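Local coordinates for protein probable endoglucanase (Gluconacetobacter xylinus, PDB 1WZZ) that hydrolyses internal beta-1,4-glucosidic linkages of cellulose and carboxymethyl-cellulose as a secreted endoglucanase of glycoside hydrolase family 8, at residues Val138-Thr143 with Asp186-Gln191; Gly147-Leu152 with Gly222-Ala227; Leu306-His311 with Leu323-Arg328. All coordinates share one frame; numbering follows the deposited sequence.

Contact 1 of 3, residues Val138-Thr143 with Asp186-Gln191; sequences VLNLMT and DPRWRQ
Leu139, near the end of helix 125-142, is inserted between Trp189 and the paired side chains of Arg188 and Asp186 at the start of helix 188-202. Its CB lies 3.6 Å from CZ2 of Trp189. CG is anti to the backbone N (chi1 -172°), which directs it at the second helix, and there it meets CZ of Arg188. The two methyls then take different partners. CD1 sits over the six-membered ring of Trp189, 3.8 Å from its centroid and 8° off the normal, a CH-pi contact. CD2 lies over one face of the Arg188 guanidinium, offset toward its rim and 3.3 Å from NH1, and also touches OD2 of Asp186. A forked leucine suits this place because each branch can cover a different flat group. Val138 CG1 meets the edge of the indole at CH2.

The guanidinium is tied down around its rim. Asn140 OD1 accepts from both NH1 and NH2 of Arg188, at 2.8 and 2.9 Å, and lies in the guanidinium plane. Side-on, NE bonds to OD1 and NH1 to OD2 of Asp186, the latter a salt bridge of 3.0 Å. Asp186 OD1 also caps the helix start by accepting from Arg188 N. The indole itself packs on helix 174-184 through Leu177 and Phe181. Because the N-H groups of Arg188 are used at the edge, near the guanidinium plane, its flat face can pack against a methyl, and its positive charge is probably largely balanced by Asp186.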
# COMPACT_ATOMS: atom_id res chain seq x y z
N VAL A 138 -5.18 6.36 13.18
CA VAL A 138 -5.68 6.24 11.81
C VAL A 138 -7.21 6.20 11.87
O VAL A 138 -7.91 6.86 11.08
CB VAL A 138 -5.17 4.93 11.11
CG1 VAL A 138 -5.82 4.78 9.72
CG2 VAL A 138 -3.64 5.00 10.95
N LEU A 139 -7.74 5.41 12.79
CA LEU A 139 -9.18 5.28 12.88
C LEU A 139 -9.85 6.60 13.25
O LEU A 139 -10.82 7.04 12.60
CB LEU A 139 -9.53 4.21 13.90
CG LEU A 139 -11.02 3.85 13.96
CD1 LEU A 139 -11.51 3.27 12.59
CD2 LEU A 139 -11.21 2.82 15.08
N ASN A 140 -9.34 7.26 14.27
CA ASN A 140 -9.97 8.51 14.66
C ASN A 140 -9.80 9.67 13.70
O ASN A 140 -10.73 10.41 13.45
CB ASN A 140 -9.43 9.01 16.00
CG ASN A 140 -9.82 8.14 17.17
OD1 ASN A 140 -10.77 7.35 17.11
ND2 ASN A 140 -9.10 8.32 18.28
N LEU A 141 -8.57 9.81 13.19
CA LEU A 141 -8.23 10.97 12.36
C LEU A 141 -8.40 10.82 10.87
O LEU A 141 -8.42 11.82 10.15
CB LEU A 141 -6.78 11.36 12.62
CG LEU A 141 -6.40 11.49 14.10
CD1 LEU A 141 -4.92 11.94 14.16
CD2 LEU A 141 -7.33 12.51 14.79
N MSE A 142 -8.50 9.57 10.41
CA MSE A 142 -8.55 9.38 8.97
C MSE A 142 -9.77 8.65 8.45
O MSE A 142 -9.78 8.26 7.27
CB MSE A 142 -7.29 8.64 8.50
CG MSE A 142 -5.98 9.36 8.85
SE MSE A 142 -5.92 11.10 7.88
CE MSE A 142 -4.92 12.14 9.17
N THR A 143 -10.77 8.41 9.28
CA THR A 143 -11.97 7.74 8.76
C THR A 143 -13.12 8.66 9.05
O THR A 143 -13.22 9.23 10.15
CB THR A 143 -12.24 6.31 9.36
OG1 THR A 143 -12.58 6.39 10.75
CG2 THR A 143 -11.01 5.44 9.21
N ASP A 186 -11.83 -2.63 17.92
CA ASP A 186 -12.72 -1.48 17.74
C ASP A 186 -13.72 -1.80 16.63
O ASP A 186 -13.34 -2.05 15.48
CB ASP A 186 -11.93 -0.23 17.40
CG ASP A 186 -12.73 1.05 17.58
OD1 ASP A 186 -13.88 1.11 17.11
OD2 ASP A 186 -12.19 2.00 18.19
N PRO A 187 -15.01 -1.82 16.96
CA PRO A 187 -16.06 -2.12 15.98
C PRO A 187 -16.11 -1.20 14.77
O PRO A 187 -16.64 -1.57 13.72
CB PRO A 187 -17.35 -2.04 16.82
CG PRO A 187 -16.99 -1.06 17.88
CD PRO A 187 -15.59 -1.46 18.27
N ARG A 188 -15.56 -0.00 14.90
CA ARG A 188 -15.54 0.95 13.81
C ARG A 188 -14.74 0.42 12.62
O ARG A 188 -15.00 0.80 11.48
CB ARG A 188 -14.97 2.29 14.29
CG ARG A 188 -15.91 3.07 15.23
CD ARG A 188 -15.30 4.44 15.62
NE ARG A 188 -14.12 4.25 16.46
CZ ARG A 188 -13.18 5.19 16.68
NH1 ARG A 188 -12.15 4.90 17.46
NH2 ARG A 188 -13.26 6.38 16.11
N TRP A 189 -13.80 -0.48 12.88
CA TRP A 189 -12.99 -1.01 11.78
C TRP A 189 -13.83 -1.85 10.85
O TRP A 189 -13.50 -2.00 9.67
CB TRP A 189 -11.82 -1.85 12.29
CG TRP A 189 -10.65 -1.05 12.78
CD1 TRP A 189 -10.17 -1.00 14.06
CD2 TRP A 189 -9.82 -0.16 12.02
NE1 TRP A 189 -9.10 -0.15 14.14
CE2 TRP A 189 -8.86 0.39 12.90
CE3 TRP A 189 -9.79 0.23 10.66
CZ2 TRP A 189 -7.89 1.30 12.48
CZ3 TRP A 189 -8.82 1.14 10.25
CH2 TRP A 189 -7.88 1.67 11.16
N ARG A 190 -14.91 -2.41 11.39
CA ARG A 190 -15.78 -3.24 10.56
C ARG A 190 -16.38 -2.50 9.39
O ARG A 190 -16.27 -2.96 8.24
CB ARG A 190 -16.90 -3.87 11.39
CG ARG A 190 -17.80 -4.80 10.57
CD ARG A 190 -18.89 -5.44 11.43
NE ARG A 190 -18.33 -6.05 12.64
CZ ARG A 190 -18.26 -5.43 13.82
NH1 ARG A 190 -18.72 -4.19 13.97
NH2 ARG A 190 -17.72 -6.06 14.86
N GLN A 191 -17.04 -1.37 9.64
CA GLN A 191 -17.62 -0.67 8.54
C GLN A 191 -16.55 -0.14 7.62
O GLN A 191 -16.79 -0.01 6.44
CB GLN A 191 -18.53 0.50 8.97
CG GLN A 191 -19.18 1.09 7.73
CD GLN A 191 -20.36 1.99 8.01
OE1 GLN A 191 -20.66 2.30 9.18
NE2 GLN A 191 -21.02 2.43 6.95

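Contact 2 of 3, residues Gly147-Leu152 with Gly222-Ala227; sequences GPYVVL and GALSIA
Gly147 and Gly222 bring two turns together backbone to backbone, their CA atoms 3.8 Å apart, just before strands 149-152 and 224-226. Van der Waals contact dominates here. A side chain on Gly147 would run into CA of Gly222, and one on Gly222 would collide with CD of Pro148, which lies 3.9 Å from Gly222 CA. Both glycines also have positive phi (57° and 79°), a conformation that residues with a CB adopt less readily, so two independent reasons, steric clash and positive phi, favour glycine at both positions.

The apolar part of the contact belongs to Tyr149. CG is anti to its own carbonyl carbon (chi1 -45°), and the ring extends across to the second segment, where CE1 lies 4.2 Å from CD2 of Leu224. Pro148 CG rests over the centre of one face of the same ring, 3.7 Å above its plane, so the neighbouring proline packs against the tyrosine that follows it. Leu224 also packs on Leu199 and Ala202 of helix 188-202.

Polar contact is indirect, for no hydrogen bond runs straight between the segments. Gly222 O lies near the plane of the Tyr149 ring at its edge, 4.0 Å from CE1, and one water joins the two residues. It donates to Gly222 O at 2.7 Å and is hydrogen-bonded to Tyr149 OH at the same distance.

Tyrosine thus combines an apolar ring for leucine and proline with a hydroxyl for the water. The chemistry implies a surface junction in which close glycine packing, with a backbone hydrogen bond between Gly147 and Arg219, joins the hairpin 143-152 to the three-stranded sheet, and water provides the polar link between Tyr149 and Gly222.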
# COMPACT_ATOMS: atom_id res chain seq x y z
N GLY A 147 -21.15 10.36 1.58
CA GLY A 147 -22.30 9.66 1.04
C GLY A 147 -22.71 8.60 2.06
O GLY A 147 -22.76 8.86 3.25
N PRO A 148 -23.00 7.37 1.62
CA PRO A 148 -23.41 6.30 2.55
C PRO A 148 -22.26 5.50 3.16
O PRO A 148 -22.47 4.50 3.86
CB PRO A 148 -24.28 5.42 1.66
CG PRO A 148 -23.47 5.45 0.37
CD PRO A 148 -23.15 6.94 0.22
N TYR A 149 -21.04 5.94 2.91
CA TYR A 149 -19.91 5.17 3.40
C TYR A 149 -19.11 5.85 4.49
O TYR A 149 -19.23 7.06 4.67
CB TYR A 149 -18.90 4.96 2.28
CG TYR A 149 -19.46 4.53 0.94
CD1 TYR A 149 -19.61 5.45 -0.10
CD2 TYR A 149 -19.81 3.21 0.72
CE1 TYR A 149 -20.09 5.05 -1.35
CE2 TYR A 149 -20.29 2.80 -0.51
CZ TYR A 149 -20.43 3.71 -1.52
OH TYR A 149 -20.94 3.27 -2.73
N VAL A 150 -18.32 5.04 5.18
CA VAL A 150 -17.33 5.56 6.15
C VAL A 150 -16.06 5.23 5.36
O VAL A 150 -15.80 4.05 5.05
CB VAL A 150 -17.32 4.83 7.46
CG1 VAL A 150 -16.13 5.34 8.32
CG2 VAL A 150 -18.61 5.17 8.22
N VAL A 151 -15.31 6.25 5.00
CA VAL A 151 -14.12 6.05 4.17
C VAL A 151 -12.82 6.33 4.89
O VAL A 151 -12.82 7.00 5.91
CB VAL A 151 -14.19 6.95 2.94
CG1 VAL A 151 -15.56 6.69 2.22
CG2 VAL A 151 -14.10 8.45 3.36
N LEU A 152 -11.73 5.83 4.30
CA LEU A 152 -10.38 6.02 4.82
C LEU A 152 -9.75 7.15 3.97
O LEU A 152 -9.55 6.98 2.77
CB LEU A 152 -9.61 4.72 4.64
CG LEU A 152 -8.17 4.62 5.10
CD1 LEU A 152 -8.10 4.62 6.64
CD2 LEU A 152 -7.59 3.30 4.54
N GLY A 222 -22.80 10.52 -2.81
CA GLY A 222 -22.05 9.28 -2.70
C GLY A 222 -21.69 8.77 -4.08
O GLY A 222 -21.08 7.69 -4.21
N ALA A 223 -22.03 9.53 -5.12
CA ALA A 223 -21.72 9.12 -6.48
C ALA A 223 -20.20 8.96 -6.58
O ALA A 223 -19.46 9.75 -5.99
CB ALA A 223 -22.18 10.14 -7.47
N LEU A 224 -19.75 7.95 -7.32
CA LEU A 224 -18.31 7.71 -7.48
C LEU A 224 -17.83 8.13 -8.85
O LEU A 224 -18.51 7.89 -9.85
CB LEU A 224 -18.01 6.21 -7.29
CG LEU A 224 -18.58 5.60 -6.01
CD1 LEU A 224 -18.32 4.11 -5.97
CD2 LEU A 224 -17.94 6.29 -4.79
N SER A 225 -16.67 8.75 -8.90
CA SER A 225 -16.12 9.21 -10.17
C SER A 225 -14.61 9.17 -10.09
O SER A 225 -14.06 8.99 -9.01
CB SER A 225 -16.58 10.64 -10.48
OG SER A 225 -16.16 11.60 -9.51
N ILE A 226 -13.94 9.33 -11.23
CA ILE A 226 -12.48 9.37 -11.22
C ILE A 226 -12.06 10.77 -10.76
O ILE A 226 -12.51 11.76 -11.33
CB ILE A 226 -11.92 9.08 -12.62
CG1 ILE A 226 -12.43 7.72 -13.09
CG2 ILE A 226 -10.39 9.17 -12.61
CD1 ILE A 226 -12.33 7.52 -14.60
N ALA A 227 -11.22 10.87 -9.73
CA ALA A 227 -10.82 12.20 -9.24
C ALA A 227 -10.21 13.09 -10.31
O ALA A 227 -9.38 12.66 -11.10
CB ALA A 227 -9.84 12.06 -8.06
O HOH W 1 -21.90 5.16 -4.42

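Contact 3 of 3, residues Leu306-His311 with Leu323-Arg328; sequences LPTLDH and LVYIAR
Leu306 places its CD1 methyl over the centre of the Tyr325 ring, 3.7 Å from the centroid and 6° off the normal, a CH-pi contact. The same methyl lies over the guanidinium of Arg328, 3.5 Å from CZ, the two side chains meeting tip to tip. Leucine suits the site because one compact apolar branch can cover both flat groups, while CD1 and CD2 each also reach Val324 CG1 at 4.1 Å.

The tyrosine hydroxyl supplies the polar bond: Tyr325 OH donates to Pro307 O at 2.7 Å, approaching from 42° above the carbonyl plane, and Thr308 CG2 packs against the tyrosine OH. An alanine in place of Tyr325 would probably leave Pro307 O without this donor and open a gap beneath the Leu306 methyl.

In the next shell, a water accepts from Leu306 N at 3.0 Å and from Arg328 NH2 at 2.8 Å, linking the loop backbone to the guanidinium. Thr308 OG1 donates to Asp310 OD1, bracing the turn into the short 3-10 segment 309-311.

Farther out, Glu296 of helix 289-297 touches Leu306 and Pro307, and Val324 packs on Val294 and Cys297 of that helix. Leu309 faces Ile25 and Phe26 of helix 18-30, so the loop lies against helix 315-331 with helices 18-30 and 289-297 as its other neighbours in the (alpha/alpha)6 barrel.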
# COMPACT_ATOMS: atom_id res chain seq x y z
N LEU A 306 7.51 -16.18 -9.69
CA LEU A 306 7.59 -14.73 -9.55
C LEU A 306 8.88 -14.08 -9.97
O LEU A 306 9.95 -14.71 -9.95
CB LEU A 306 7.33 -14.34 -8.09
CG LEU A 306 5.97 -14.64 -7.45
CD1 LEU A 306 6.00 -14.22 -5.97
CD2 LEU A 306 4.87 -13.89 -8.20
N PRO A 307 8.83 -12.80 -10.36
CA PRO A 307 10.04 -12.08 -10.75
C PRO A 307 10.88 -12.02 -9.46
O PRO A 307 10.33 -12.16 -8.36
CB PRO A 307 9.53 -10.68 -11.10
CG PRO A 307 8.10 -10.92 -11.53
CD PRO A 307 7.61 -11.99 -10.60
N THR A 308 12.20 -11.84 -9.60
CA THR A 308 13.09 -11.72 -8.44
C THR A 308 13.75 -10.34 -8.44
O THR A 308 13.90 -9.66 -9.49
CB THR A 308 14.18 -12.84 -8.43
OG1 THR A 308 14.90 -12.81 -9.66
CG2 THR A 308 13.51 -14.21 -8.23
N LEU A 309 14.16 -9.90 -7.26
CA LEU A 309 14.70 -8.55 -7.11
C LEU A 309 16.05 -8.28 -7.75
O LEU A 309 16.41 -7.12 -7.96
CB LEU A 309 14.70 -8.16 -5.61
CG LEU A 309 13.42 -7.46 -5.14
CD1 LEU A 309 12.23 -8.39 -5.25
CD2 LEU A 309 13.59 -6.97 -3.70
N ASP A 310 16.82 -9.33 -8.03
CA ASP A 310 18.10 -9.10 -8.67
C ASP A 310 17.90 -8.58 -10.09
O ASP A 310 18.84 -8.06 -10.70
CB ASP A 310 18.95 -10.38 -8.65
CG ASP A 310 18.21 -11.61 -9.11
OD1 ASP A 310 17.13 -11.93 -8.55
OD2 ASP A 310 18.72 -12.30 -10.03
N HIS A 311 16.67 -8.67 -10.59
CA HIS A 311 16.31 -8.19 -11.92
C HIS A 311 15.45 -6.93 -11.88
O HIS A 311 15.01 -6.45 -12.93
CB HIS A 311 15.56 -9.28 -12.70
CG HIS A 311 16.40 -10.49 -12.96
ND1 HIS A 311 15.98 -11.77 -12.65
CD2 HIS A 311 17.67 -10.61 -13.40
CE1 HIS A 311 16.96 -12.62 -12.89
NE2 HIS A 311 18.00 -11.94 -13.34
N LEU A 323 6.49 -7.10 -1.93
CA LEU A 323 5.19 -7.05 -1.28
C LEU A 323 4.36 -8.27 -1.72
O LEU A 323 3.63 -8.87 -0.93
CB LEU A 323 4.48 -5.76 -1.66
CG LEU A 323 3.20 -5.44 -0.90
CD1 LEU A 323 3.54 -5.20 0.60
CD2 LEU A 323 2.57 -4.21 -1.53
N VAL A 324 4.47 -8.64 -3.00
CA VAL A 324 3.75 -9.81 -3.48
C VAL A 324 4.30 -11.10 -2.82
O VAL A 324 3.53 -12.01 -2.49
CB VAL A 324 3.85 -9.93 -5.04
CG1 VAL A 324 3.21 -11.25 -5.49
CG2 VAL A 324 3.11 -8.74 -5.70
N TYR A 325 5.61 -11.19 -2.65
CA TYR A 325 6.16 -12.37 -1.97
C TYR A 325 5.56 -12.49 -0.56
O TYR A 325 5.27 -13.59 -0.09
CB TYR A 325 7.69 -12.28 -1.86
CG TYR A 325 8.43 -12.78 -3.09
CD1 TYR A 325 8.96 -14.07 -3.13
CD2 TYR A 325 8.61 -11.95 -4.18
CE1 TYR A 325 9.68 -14.51 -4.25
CE2 TYR A 325 9.33 -12.38 -5.32
CZ TYR A 325 9.85 -13.66 -5.33
OH TYR A 325 10.55 -14.05 -6.46
N ILE A 326 5.38 -11.35 0.11
CA ILE A 326 4.80 -11.38 1.47
C ILE A 326 3.35 -11.85 1.40
O ILE A 326 2.92 -12.71 2.18
CB ILE A 326 4.81 -9.99 2.14
CG1 ILE A 326 6.21 -9.36 2.09
CG2 ILE A 326 4.27 -10.11 3.61
CD1 ILE A 326 7.26 -10.19 2.72
N ALA A 327 2.59 -11.29 0.46
CA ALA A 327 1.19 -11.65 0.31
C ALA A 327 1.04 -13.12 0.04
O ALA A 327 0.19 -13.77 0.62
CB ALA A 327 0.55 -10.85 -0.85
N ARG A 328 1.87 -13.64 -0.86
CA ARG A 328 1.79 -15.05 -1.19
C ARG A 328 2.13 -15.90 0.02
O ARG A 328 1.44 -16.88 0.29
CB ARG A 328 2.73 -15.37 -2.36
CG ARG A 328 2.66 -16.81 -2.83
CD ARG A 328 3.69 -17.07 -3.94
NE ARG A 328 5.06 -16.89 -3.45
CZ ARG A 328 6.15 -17.23 -4.12
NH1 ARG A 328 7.36 -17.02 -3.60
NH2 ARG A 328 6.04 -17.81 -5.31
O HOH W 2 8.07 -17.91 -7.27

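Overall arrangement
From the N terminus, contact 1 opens at the end of helix 125-142 and closes at the start of helix 188-202. Contact 2 opens inside that span, in the hairpin 143-152, and closes beyond it at strand 224-226, so the two cross. They also touch: Thr143 packs on Val151 and Leu152, Val138 on Leu152, and Gln191 on Val150. Together they tie helices 125-142 and 188-202 to the hairpin and the three-stranded sheet. Contact 3 follows in series, folding the loop before helix 315-331 back onto the body of that helix. It lies on the opposite side of the chain's centre from contacts 1 and 2, about 31 Å from contact 1 and 32 Å from contact 2 between centres.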